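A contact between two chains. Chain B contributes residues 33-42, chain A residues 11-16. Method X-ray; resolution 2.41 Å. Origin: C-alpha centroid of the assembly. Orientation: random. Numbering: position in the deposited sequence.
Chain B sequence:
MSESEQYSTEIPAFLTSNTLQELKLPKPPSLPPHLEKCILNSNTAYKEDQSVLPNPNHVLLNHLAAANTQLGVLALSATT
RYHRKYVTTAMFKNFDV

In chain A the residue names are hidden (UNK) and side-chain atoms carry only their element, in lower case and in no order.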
# COMPACT_ATOMS: atom_id res chain seq x y z
N PRO B 33 4.71 29.44 7.47
CA PRO B 33 3.72 29.20 6.40
C PRO B 33 3.86 27.84 5.72
O PRO B 33 2.84 27.30 5.27
CB PRO B 33 4.02 30.30 5.40
CG PRO B 33 4.59 31.38 6.19
CD PRO B 33 5.40 30.72 7.26
N HIS B 34 5.08 27.31 5.66
CA HIS B 34 5.34 26.07 4.94
C HIS B 34 4.86 24.78 5.63
O HIS B 34 4.71 23.76 4.95
CB HIS B 34 6.81 25.99 4.45
CG HIS B 34 7.81 25.77 5.54
ND1 HIS B 34 8.24 26.78 6.39
CD2 HIS B 34 8.51 24.67 5.90
CE1 HIS B 34 9.14 26.29 7.23
NE2 HIS B 34 9.32 25.01 6.96
N LEU B 35 4.56 24.84 6.93
CA LEU B 35 3.98 23.69 7.67
C LEU B 35 2.45 23.70 7.76
O LEU B 35 1.84 22.98 8.56
CB LEU B 35 4.57 23.60 9.10
CG LEU B 35 6.01 23.10 9.27
CD1 LEU B 35 6.59 23.62 10.58
CD2 LEU B 35 6.10 21.58 9.18
N GLU B 36 1.85 24.53 6.93
CA GLU B 36 0.40 24.67 6.89
C GLU B 36 -0.25 23.76 5.87
O GLU B 36 -1.42 23.41 6.01
CB GLU B 36 0.00 26.14 6.65
CG GLU B 36 0.03 26.99 7.93
CD GLU B 36 -0.05 28.50 7.68
OE1 GLU B 36 -0.63 28.92 6.64
OE2 GLU B 36 0.47 29.26 8.53
N LYS B 37 0.47 23.38 4.83
CA LYS B 37 -0.13 22.53 3.82
C LYS B 37 0.61 21.20 3.70
O LYS B 37 1.82 21.16 3.53
CB LYS B 37 -0.24 23.24 2.45
CG LYS B 37 1.12 23.59 1.81
CD LYS B 37 0.97 24.43 0.54
CE LYS B 37 2.27 25.17 0.20
NZ LYS B 37 2.08 26.11 -0.96
N CYS B 38 -0.15 20.12 3.79
CA CYS B 38 0.37 18.77 3.64
C CYS B 38 -0.00 18.22 2.26
O CYS B 38 -1.15 18.35 1.84
CB CYS B 38 -0.13 17.90 4.80
SG CYS B 38 0.17 16.16 4.56
N ILE B 39 0.98 17.65 1.54
CA ILE B 39 0.76 17.21 0.14
C ILE B 39 -0.14 16.00 0.02
O ILE B 39 -0.56 15.67 -1.09
CB ILE B 39 2.06 16.94 -0.70
CG1 ILE B 39 2.83 15.70 -0.21
CG2 ILE B 39 2.94 18.20 -0.84
CD1 ILE B 39 3.82 15.16 -1.23
N LEU B 40 -0.44 15.34 1.13
CA LEU B 40 -1.33 14.17 1.09
C LEU B 40 -2.75 14.59 0.80
O LEU B 40 -3.52 13.80 0.26
CB LEU B 40 -1.27 13.35 2.37
CG LEU B 40 -0.22 12.25 2.40
CD1 LEU B 40 -0.30 11.51 3.70
CD2 LEU B 40 -0.36 11.26 1.23
N ASN B 41 -3.08 15.82 1.16
CA ASN B 41 -4.40 16.37 0.91
C ASN B 41 -4.66 16.67 -0.56
O ASN B 41 -5.67 17.25 -0.92
CB ASN B 41 -4.59 17.62 1.74
CG ASN B 41 -4.51 17.33 3.18
OD1 ASN B 41 -4.79 16.23 3.59
ND2 ASN B 41 -4.11 18.32 3.96
N SER B 42 -3.72 16.24 -1.39
CA SER B 42 -3.79 16.40 -2.83
C SER B 42 -4.17 15.07 -3.50
O SER B 42 -3.77 14.00 -3.03
CB SER B 42 -2.45 16.95 -3.33
OG SER B 42 -2.15 16.52 -4.64
N UNK A 11 -10.46 17.18 9.33
CA UNK A 11 -10.16 15.72 9.21
C UNK A 11 -9.12 15.39 8.13
O UNK A 11 -8.88 14.21 7.81
c UNK A 11 -11.71 13.93 10.13
c UNK A 11 -11.44 14.91 8.99
o UNK A 11 -11.48 12.72 9.98
n UNK A 11 -12.19 14.45 11.28
N UNK A 12 -8.51 16.44 7.57
CA UNK A 12 -7.42 16.27 6.64
C UNK A 12 -6.03 16.03 7.35
O UNK A 12 -5.92 16.09 8.58
c UNK A 12 -7.42 17.42 5.61
c UNK A 12 -7.13 18.82 6.16
c UNK A 12 -7.43 19.85 5.05
c UNK A 12 -7.08 21.30 5.46
n UNK A 12 -8.16 22.28 5.04
N UNK A 13 -5.01 15.69 6.56
CA UNK A 13 -3.66 15.52 7.06
C UNK A 13 -3.06 16.87 7.46
O UNK A 13 -3.27 17.89 6.79
c UNK A 13 -2.04 9.67 7.23
c UNK A 13 -3.19 11.14 5.78
c UNK A 13 -2.62 12.26 6.39
n UNK A 13 -4.01 11.60 4.79
c UNK A 13 -3.97 12.97 4.76
c UNK A 13 -1.45 10.77 7.86
c UNK A 13 -2.92 9.83 6.21
c UNK A 13 -1.71 12.07 7.44
c UNK A 13 -3.14 13.43 5.72
c UNK A 13 -2.79 14.86 6.00
N UNK A 14 -2.37 16.88 8.59
CA UNK A 14 -1.72 18.07 9.11
C UNK A 14 -0.37 17.61 9.65
O UNK A 14 -0.23 16.45 10.05
c UNK A 14 -2.57 18.76 10.19
c UNK A 14 -2.81 17.90 11.40
n UNK A 14 -1.96 17.91 12.50
n UNK A 14 -3.50 16.48 12.92
c UNK A 14 -2.42 17.06 13.41
c UNK A 14 -3.76 16.99 11.67
N UNK A 15 0.62 18.50 9.58
CA UNK A 15 1.93 18.23 10.11
C UNK A 15 1.82 18.22 11.63
O UNK A 15 1.00 18.96 12.20
c UNK A 15 3.75 19.56 5.91
c UNK A 15 3.52 18.99 8.27
c UNK A 15 4.58 18.45 5.72
c UNK A 15 4.88 17.61 6.79
c UNK A 15 3.23 19.82 7.19
c UNK A 15 4.35 17.89 8.06
c UNK A 15 2.95 19.27 9.64
N UNK A 16 2.60 17.34 12.25
CA UNK A 16 2.77 17.28 13.68
C UNK A 16 1.59 16.72 14.45
O UNK A 16 0.75 16.03 13.88
O HOH W 1 -0.06 21.18 8.50

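Position 11 of chain A carries four side-chain atoms: two carbons, the second bearing one oxygen and one nitrogen. That is a short carboxamide. It touches nothing on the chain B stretch. The residue is Asn A11.

Position 12 has four carbons in a row that end in a nitrogen, with no branch. Its CB lies 3.5 Å from OD1 of Asn B41, but the end of the chain leads away from chain B. A straight four-carbon chain with a terminal nitrogen is lysine, Lys A12.

Position 13 has one carbon followed by fused five- and six-membered rings. The rings hold eight carbons and one nitrogen, an indole. Over one face of it sits CD1 of Leu B40. SG of Cys B38 lies 3.5 Å from CB of position 13. The residue is Trp A13. CD1 of Leu B40 is 3.6 Å from CE2 of Trp A13 and stands almost along the normal of the five-membered ring, a CH-pi contact.

Position 14 has one carbon and a five-membered ring of three carbons and two nitrogens, an imidazole. Its CB points away from chain B, and the ring makes no contact there. This is His A14. Its ND1 donates a hydrogen bond of 3.2 Å to the backbone O of position 15.

Position 15 has one carbon and a ring of six carbons, with no further atom on the ring. The absence of a hydroxyl excludes tyrosine, so it is Phe A15. CD2 of Leu B35 lies over one face, 3.8 Å from CG of Phe A15. The backbone O of Lys B37 approaches the ring edge, 3.5 Å from CE1 of Phe A15.

Position 16 has no side-chain atoms. Its phi is positive, at 74°, which favours glycine. It is Gly A16, and it does not touch the chain B stretch.

The contact combines a polar clamp with apolar packing. The side-chain amide of Asn B41 pairs with the backbone of Trp A13: N of Trp A13 donates to OD1 of Asn B41 at 3.0 Å, and ND2 of Asn B41 donates to O of Trp A13 at 3.0 Å. Both polar groups of that backbone are thus satisfied by one side chain. Trp A13 and Phe A15 both point toward chain B, while the intervening His A14 points away. Cys B38 packs against both aromatic residues. A water links the backbones further along, accepting from N of Phe A15 at 3.0 Å and donating to O of Leu B35 at 2.6 Å.

Chain A, residues 11-16: NKWHFG
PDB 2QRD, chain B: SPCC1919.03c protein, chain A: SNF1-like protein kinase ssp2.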